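Local coordinates for haloacid delahogenase-like family hydrolase (Xanthomonas campestris pv. campestris, PDB 2PKE), which probably hydrolyses phosphate esters as a magnesium-dependent phosphatase of the haloacid dehalogenase superfamily, at residues 22-27 against 234-239; 119-124 against 151-156; 226-231 against 240-245. All blocks are in the same frame, centred on the assembly; numbering follows the deposited sequence. Where two conformers were deposited one is given.

Contact 1 of 3, residues 22-27 against 234-239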
# COMPACT_ATOMS: atom_id res chain seq x y z
N ASP A 22 -7.05 -16.18 -3.19
CA ASP A 22 -8.10 -17.18 -3.22
C ASP A 22 -8.96 -17.16 -4.48
O ASP A 22 -10.01 -17.82 -4.53
CB ASP A 22 -8.98 -17.08 -1.97
CG ASP A 22 -8.16 -17.02 -0.71
OD1 ASP A 22 -7.34 -17.93 -0.52
OD2 ASP A 22 -8.30 -16.00 0.00
N THR A 23 -8.47 -16.42 -5.48
CA THR A 23 -9.08 -16.33 -6.81
C THR A 23 -8.02 -16.75 -7.88
O THR A 23 -8.24 -17.71 -8.64
CB THR A 23 -9.62 -14.91 -7.13
OG1 THR A 23 -10.69 -14.57 -6.23
CG2 THR A 23 -10.12 -14.86 -8.58
N LEU A 24 -6.90 -16.03 -7.92
CA LEU A 24 -5.77 -16.39 -8.79
C LEU A 24 -4.75 -17.34 -8.12
O LEU A 24 -4.12 -18.13 -8.80
CB LEU A 24 -5.03 -15.14 -9.29
CG LEU A 24 -5.86 -14.06 -10.01
CD1 LEU A 24 -4.97 -12.86 -10.23
CD2 LEU A 24 -6.40 -14.59 -11.30
N TRP A 25 -4.58 -17.23 -6.81
CA TRP A 25 -3.59 -18.05 -6.11
C TRP A 25 -4.15 -18.39 -4.74
O TRP A 25 -5.09 -17.75 -4.28
CB TRP A 25 -2.21 -17.30 -5.99
CG TRP A 25 -2.31 -15.92 -5.43
CD1 TRP A 25 -2.64 -15.59 -4.15
CD2 TRP A 25 -2.15 -14.68 -6.14
NE1 TRP A 25 -2.67 -14.24 -4.00
CE2 TRP A 25 -2.37 -13.64 -5.20
CE3 TRP A 25 -1.81 -14.35 -7.46
CZ2 TRP A 25 -2.29 -12.29 -5.54
CZ3 TRP A 25 -1.72 -13.01 -7.79
CH2 TRP A 25 -1.98 -11.99 -6.85
N LYS A 26 -3.54 -19.37 -4.08
CA LYS A 26 -3.93 -19.78 -2.73
C LYS A 26 -3.40 -18.78 -1.70
O LYS A 26 -2.26 -18.32 -1.81
CB LYS A 26 -3.45 -21.19 -2.44
CG LYS A 26 -3.94 -22.18 -3.47
CD LYS A 26 -3.69 -23.60 -3.07
CE LYS A 26 -3.90 -24.56 -4.26
N SER A 27 -4.23 -18.45 -0.73
CA SER A 27 -3.88 -17.48 0.31
C SER A 27 -4.43 -17.89 1.66
O SER A 27 -3.73 -17.91 2.64
CB SER A 27 -4.45 -16.11 -0.01
OG SER A 27 -4.21 -15.20 1.03
N SER A 234 -11.60 -22.54 -15.17
CA SER A 234 -11.77 -22.94 -16.57
C SER A 234 -13.12 -22.44 -17.15
O SER A 234 -13.25 -22.22 -18.37
CB SER A 234 -11.60 -24.47 -16.74
OG SER A 234 -12.60 -25.20 -16.06
N GLY A 235 -14.09 -22.19 -16.27
CA GLY A 235 -15.39 -21.61 -16.70
C GLY A 235 -15.44 -20.09 -16.85
O GLY A 235 -16.42 -19.55 -17.36
N TRP A 236 -14.37 -19.38 -16.49
CA TRP A 236 -14.41 -17.93 -16.47
C TRP A 236 -14.55 -17.31 -17.87
O TRP A 236 -15.29 -16.35 -18.01
CB TRP A 236 -13.16 -17.33 -15.82
CG TRP A 236 -12.99 -17.53 -14.33
CD1 TRP A 236 -13.94 -17.89 -13.45
CD2 TRP A 236 -11.81 -17.28 -13.57
NE1 TRP A 236 -13.42 -17.94 -12.18
CE2 TRP A 236 -12.11 -17.58 -12.22
CE3 TRP A 236 -10.48 -16.93 -13.91
CZ2 TRP A 236 -11.16 -17.46 -11.20
CZ3 TRP A 236 -9.54 -16.83 -12.91
CH2 TRP A 236 -9.88 -17.08 -11.56
N PRO A 237 -13.76 -17.78 -18.87
CA PRO A 237 -13.84 -17.14 -20.19
C PRO A 237 -15.25 -17.24 -20.79
O PRO A 237 -15.79 -16.22 -21.26
CB PRO A 237 -12.76 -17.90 -21.00
CG PRO A 237 -11.83 -18.47 -19.96
CD PRO A 237 -12.72 -18.83 -18.84
N ALA A 238 -15.87 -18.41 -20.70
CA ALA A 238 -17.27 -18.61 -21.16
C ALA A 238 -18.26 -17.68 -20.42
O ALA A 238 -19.19 -17.14 -21.02
CB ALA A 238 -17.70 -20.10 -20.98
N ALA A 239 -18.03 -17.50 -19.14
CA ALA A 239 -18.88 -16.66 -18.28
C ALA A 239 -18.75 -15.22 -18.69
O ALA A 239 -19.74 -14.54 -18.78
CB ALA A 239 -18.58 -16.87 -16.77
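Thr23 and Leu24 meet the six-membered ring of Trp236 just behind the metal site of a HAD-type Rossmannoid domain. Thr23 belongs to the loop after strand 15-18, where Asp19, Asp21 and Thr23 fit the DxDx(T/V) signature of the superfamily; Asp19 and Asp21 bind the magnesium ion together with Asn187. Trp236 reaches this loop from helix 236-250.

The apolar contacts come from two methyl groups. Thr23 CG2 lies 3.7 Å from Trp236 CH2 and 3.8 Å from Trp236 CZ2, while Leu24 CD2 approaches Trp236 CZ3 obliquely at 4.2 Å. A broad, rigid indole suits a place where one side chain must span the gap between a helix and a loop whose nearest CA atoms, those of Thr23 and Trp236, are 11.1 Å apart. Leu24 also packs on Val117 and Leu132, and Trp236 on Ala120 and Ile124, so both also touch helix 117-125, and Leu24 the sheet at Leu132.

One further contact brings a backbone oxygen to the ring. Thr23 O comes to the edge of the indole, near its plane, 3.4 Å from Trp236 CH2, where the weakly positive C-H edge of the ring can face the partly negative carbonyl oxygen.

Threonine suits its position because its two branches do different work. With chi1 at -64°, CG2 is anti to the backbone N and available to the indole, whereas OG1 is directed to the metal ligands, hydrogen-bonding to both Asp19 OD2 and Asn187 OD1. Trp236 thus backs a second-shell residue of the magnesium site. Within the loop, Asp22 N bonds to Trp25 O at 2.7 Å and bridges the loop. At the other rim of the indole, Trp236 NE1 hydrogen-bonds to Thr206 OG1, which is also bonded to Val230 O.

Contact 2 of 3, residues 119-124 against 151-156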
# COMPACT_ATOMS: atom_id res chain seq x y z
N GLU A 119 -4.46 -20.12 -17.83
CA GLU A 119 -5.09 -20.31 -19.15
C GLU A 119 -6.36 -19.47 -19.27
O GLU A 119 -6.60 -18.92 -20.29
CB GLU A 119 -5.49 -21.78 -19.43
CG GLU A 119 -4.28 -22.67 -19.75
CD GLU A 119 -3.55 -23.23 -18.53
OE1 GLU A 119 -3.89 -22.88 -17.35
OE2 GLU A 119 -2.61 -24.04 -18.76
N ALA A 120 -7.18 -19.46 -18.21
CA ALA A 120 -8.42 -18.63 -18.13
C ALA A 120 -8.09 -17.14 -18.38
O ALA A 120 -8.67 -16.49 -19.26
CB ALA A 120 -9.05 -18.82 -16.76
N VAL A 121 -7.11 -16.61 -17.64
CA VAL A 121 -6.73 -15.19 -17.76
C VAL A 121 -6.22 -14.85 -19.16
O VAL A 121 -6.58 -13.80 -19.71
CB VAL A 121 -5.61 -14.78 -16.75
CG1 VAL A 121 -5.21 -13.31 -16.95
CG2 VAL A 121 -5.99 -15.08 -15.28
N ALA A 122 -5.33 -15.69 -19.70
CA ALA A 122 -4.81 -15.51 -21.05
C ALA A 122 -5.94 -15.52 -22.06
O ALA A 122 -5.95 -14.74 -23.03
CB ALA A 122 -3.74 -16.67 -21.39
N ALA A 123 -6.88 -16.46 -21.89
CA ALA A 123 -8.03 -16.56 -22.81
C ALA A 123 -8.87 -15.29 -22.79
O ALA A 123 -9.24 -14.76 -23.84
CB ALA A 123 -8.90 -17.82 -22.48
N ILE A 124 -9.16 -14.79 -21.58
CA ILE A 124 -9.94 -13.56 -21.43
C ILE A 124 -9.17 -12.36 -21.98
O ILE A 124 -9.74 -11.56 -22.73
CB ILE A 124 -10.34 -13.33 -19.99
CG1 ILE A 124 -11.37 -14.39 -19.58
CG2 ILE A 124 -10.88 -11.88 -19.82
CD1 ILE A 124 -11.54 -14.62 -18.06
N SER A 151 2.59 -12.02 -13.62
CA SER A 151 2.93 -10.59 -13.92
C SER A 151 2.84 -10.19 -15.36
O SER A 151 2.48 -9.07 -15.67
CB SER A 151 4.36 -10.25 -13.48
OG SER A 151 4.38 -10.08 -12.10
N ASP A 152 3.22 -11.07 -16.26
CA ASP A 152 3.13 -10.75 -17.66
C ASP A 152 1.71 -10.50 -18.12
O ASP A 152 1.53 -9.79 -19.10
CB ASP A 152 3.80 -11.82 -18.55
CG ASP A 152 3.12 -13.17 -18.44
OD1 ASP A 152 2.75 -13.57 -17.33
OD2 ASP A 152 2.98 -13.84 -19.47
N LEU A 153 0.71 -11.10 -17.46
CA LEU A 153 -0.68 -10.89 -17.79
C LEU A 153 -1.33 -9.72 -17.05
O LEU A 153 -2.36 -9.24 -17.49
CB LEU A 153 -1.53 -12.14 -17.48
CG LEU A 153 -1.18 -13.43 -18.22
CD1 LEU A 153 -1.91 -14.62 -17.61
CD2 LEU A 153 -1.56 -13.25 -19.69
N PHE A 154 -0.74 -9.28 -15.95
CA PHE A 154 -1.32 -8.22 -15.16
C PHE A 154 -0.32 -7.09 -15.05
O PHE A 154 0.32 -6.93 -14.02
CB PHE A 154 -1.73 -8.74 -13.79
CG PHE A 154 -2.93 -9.63 -13.84
CD1 PHE A 154 -4.17 -9.09 -14.15
CD2 PHE A 154 -2.82 -11.02 -13.59
CE1 PHE A 154 -5.32 -9.91 -14.20
CE2 PHE A 154 -3.96 -11.85 -13.65
CZ PHE A 154 -5.22 -11.28 -13.94
N PRO A 155 -0.18 -6.33 -16.14
CA PRO A 155 0.52 -5.06 -16.08
C PRO A 155 -0.32 -4.03 -15.24
O PRO A 155 0.21 -3.39 -14.29
CB PRO A 155 0.67 -4.67 -17.57
CG PRO A 155 -0.50 -5.35 -18.28
CD PRO A 155 -0.77 -6.60 -17.47
N ARG A 156 -1.62 -3.95 -15.53
CA ARG A 156 -2.55 -3.16 -14.70
C ARG A 156 -2.82 -3.83 -13.33
O ARG A 156 -3.49 -4.90 -13.26
CB ARG A 156 -3.89 -2.99 -15.41
CG ARG A 156 -3.83 -2.42 -16.80
CD ARG A 156 -5.20 -2.45 -17.43
NE ARG A 156 -5.24 -1.50 -18.53
CZ ARG A 156 -4.92 -1.78 -19.79
NH1 ARG A 156 -4.55 -3.01 -20.15
NH2 ARG A 156 -4.97 -0.81 -20.70
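The helical turn that presses Val121 and Ala122 against Leu153 and Phe154 is closed by a 2.9 Å backbone bond from Ala123 N to Glu119 O. Across the interface the contact is apolar, and Val121 is its centre. Its chi1 of 178° sets CG1 anti to the backbone N and places that methyl between two partners: Leu153 CD1 is 3.6 Å from Val121 CG1, and Phe154 CZ is 3.6 Å from the same methyl. The second branch, Val121 CG2, stands 4.1 Å from Phe154 CZ, so the ring end meets both methyls, approached obliquely by CG1. In this HAD-type domain, helix 117-125 packs against the parallel sheet, and residues 151-156 link helix 138-148 to strand 157-160, an outermost strand of this chain's sheet. A compact, branched valine suits the helix face turned to this link, where Phe154 also reaches Phe18, Val130 and Leu132 of the sheet. Toward the surface, Leu153 bridges to Ala122, whose small side chain admits the leucine fork, with Leu153 CD2 4.4 Å from Ala122 CB. Just outside this apolar patch, Asp152 OD2 forms a salt bridge with Arg118 NH2, tying the link to the start of the same helix.

Contact 3 of 3, residues 226-231 against 240-245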
# COMPACT_ATOMS: atom_id res chain seq x y z
N ARG A 226 -27.06 -10.25 -13.05
CA ARG A 226 -25.77 -9.68 -13.44
C ARG A 226 -24.55 -10.43 -12.85
O ARG A 226 -23.44 -9.96 -12.94
CB ARG A 226 -25.67 -8.23 -13.03
CG ARG A 226 -26.82 -7.37 -13.52
CD ARG A 226 -26.65 -5.93 -13.00
NE ARG A 226 -25.71 -5.15 -13.84
CZ ARG A 226 -25.98 -4.73 -15.07
NH1 ARG A 226 -27.13 -5.02 -15.67
NH2 ARG A 226 -25.07 -4.02 -15.73
N LEU A 227 -24.80 -11.59 -12.26
CA LEU A 227 -23.78 -12.41 -11.67
C LEU A 227 -23.86 -13.83 -12.28
O LEU A 227 -24.95 -14.30 -12.58
CB LEU A 227 -24.13 -12.50 -10.18
CG LEU A 227 -23.46 -13.45 -9.25
CD1 LEU A 227 -22.03 -13.02 -9.20
CD2 LEU A 227 -24.10 -13.29 -7.89
N ARG A 228 -22.71 -14.46 -12.45
CA ARG A 228 -22.61 -15.92 -12.72
C ARG A 228 -21.81 -16.53 -11.59
O ARG A 228 -20.82 -15.95 -11.13
CB ARG A 228 -21.87 -16.20 -14.02
CG ARG A 228 -22.51 -15.60 -15.25
CD ARG A 228 -23.74 -16.38 -15.66
NE ARG A 228 -24.30 -15.84 -16.90
CZ ARG A 228 -25.18 -14.85 -16.97
NH1 ARG A 228 -25.64 -14.24 -15.87
NH2 ARG A 228 -25.58 -14.44 -18.18
N GLU A 229 -22.23 -17.70 -11.13
CA GLU A 229 -21.41 -18.46 -10.20
C GLU A 229 -20.71 -19.49 -11.05
O GLU A 229 -21.35 -20.27 -11.75
CB GLU A 229 -22.21 -19.09 -9.08
CG GLU A 229 -21.29 -19.57 -7.96
CD GLU A 229 -22.06 -20.20 -6.82
OE1 GLU A 229 -23.27 -19.94 -6.71
OE2 GLU A 229 -21.45 -20.97 -6.04
N VAL A 230 -19.40 -19.45 -11.00
CA VAL A 230 -18.55 -20.32 -11.81
C VAL A 230 -17.62 -21.11 -10.88
O VAL A 230 -16.79 -20.51 -10.21
CB VAL A 230 -17.72 -19.48 -12.78
CG1 VAL A 230 -16.80 -20.40 -13.59
CG2 VAL A 230 -18.65 -18.60 -13.68
N PRO A 231 -17.78 -22.45 -10.80
CA PRO A 231 -17.05 -23.25 -9.79
C PRO A 231 -15.52 -23.27 -9.90
O PRO A 231 -14.86 -23.33 -8.89
CB PRO A 231 -17.62 -24.66 -9.98
CG PRO A 231 -18.85 -24.50 -10.74
CD PRO A 231 -18.71 -23.28 -11.58
N VAL A 240 -17.53 -14.78 -18.99
CA VAL A 240 -17.29 -13.40 -19.44
C VAL A 240 -18.05 -13.15 -20.74
O VAL A 240 -18.73 -12.11 -20.89
CB VAL A 240 -15.77 -13.08 -19.60
CG1 VAL A 240 -15.55 -11.69 -20.42
CG2 VAL A 240 -15.11 -13.04 -18.24
N ARG A 241 -17.94 -14.11 -21.66
CA ARG A 241 -18.59 -14.02 -22.94
C ARG A 241 -20.10 -13.95 -22.80
O ARG A 241 -20.75 -13.25 -23.56
CB ARG A 241 -18.26 -15.22 -23.79
CG ARG A 241 -16.92 -15.19 -24.38
CD ARG A 241 -16.61 -16.47 -25.14
NE ARG A 241 -15.18 -16.59 -25.08
CZ ARG A 241 -14.51 -17.60 -24.54
NH1 ARG A 241 -15.13 -18.70 -24.09
NH2 ARG A 241 -13.18 -17.51 -24.51
N ALA A 242 -20.65 -14.73 -21.85
CA ALA A 242 -22.08 -14.80 -21.65
C ALA A 242 -22.57 -13.47 -21.08
O ALA A 242 -23.61 -12.97 -21.50
CB ALA A 242 -22.46 -16.00 -20.67
N LEU A 243 -21.81 -12.92 -20.14
CA LEU A 243 -22.12 -11.62 -19.55
C LEU A 243 -22.05 -10.53 -20.59
O LEU A 243 -22.91 -9.65 -20.63
CB LEU A 243 -21.24 -11.33 -18.34
CG LEU A 243 -21.63 -12.19 -17.09
CD1 LEU A 243 -20.48 -12.07 -16.03
CD2 LEU A 243 -22.99 -11.81 -16.55
N ASP A 244 -21.03 -10.60 -21.45
CA ASP A 244 -20.90 -9.67 -22.53
C ASP A 244 -22.07 -9.73 -23.47
O ASP A 244 -22.51 -8.70 -23.94
CB ASP A 244 -19.60 -9.95 -23.26
CG ASP A 244 -19.27 -8.89 -24.31
OD1 ASP A 244 -19.99 -7.91 -24.51
OD2 ASP A 244 -18.24 -9.09 -24.96
N ALA A 245 -22.56 -10.92 -23.77
CA ALA A 245 -23.71 -11.06 -24.67
C ALA A 245 -24.95 -10.37 -24.09
O ALA A 245 -25.61 -9.62 -24.77
CB ALA A 245 -23.99 -12.51 -24.96
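Arg228 and Leu243 run past each other in opposite directions, the arginine chain coming from the strand and the leucine from the helix. The arginine was modelled in two conformers; its contacts here are those of one and to that extent provisional. Arg228 bends about its CB-CG bond (chi2 -75°), which folds its guanidinium back beside the leucine. Leu243 CD2 then lies over one face of that flat group, 3.6 Å above the plane and offset toward its rim, nearest to Arg228 NH1 at 3.7 Å. Farther back, Arg228 CG rests 4.0 Å from Leu243 CG, so the aliphatic stem also packs. Arginine suits this half-exposed spot because its methylenes and guanidinium face can cover a leucine while its N-H groups keep hydrogen-bond partners around the rim: NH2 to Gln246 OE1 and NH1 to Pro225 O, with a weak bond from NH1 to Leu227 O. Ala242 is small enough to let the arginine lie alongside, its CB 4.2 Å from Arg228 NE. Strand 227-229 is an outermost strand of this chain's parallel sheet, bonded to strand 202-205; helix 236-250 packs against both, setting Leu243 on Trp202 and Val240 on Ile204.

In the fold
Helix 236-250 supplies one segment each to contact 1 and contact 3, whose centres are about 12 Å apart; along the chain these two cross. Contact 2 falls wholly between the segments of contact 1, their centres about 11 Å apart, and precedes contact 3, with centres about 18 Å apart. Helix 117-125 touches the beginning of the C-terminal helix: Ala120 meets Trp236, and Ile124 reaches both Pro237 and Val240. Leu24 packs on Phe154, linking contact 1 to contact 2. Together the three contacts extend from the link before strand 157-160, past the magnesium-site loop, to strand 227-229, the two outermost strands of this chain's sheet, so the C-terminal helix ties one side of the sheet to its metal-binding centre.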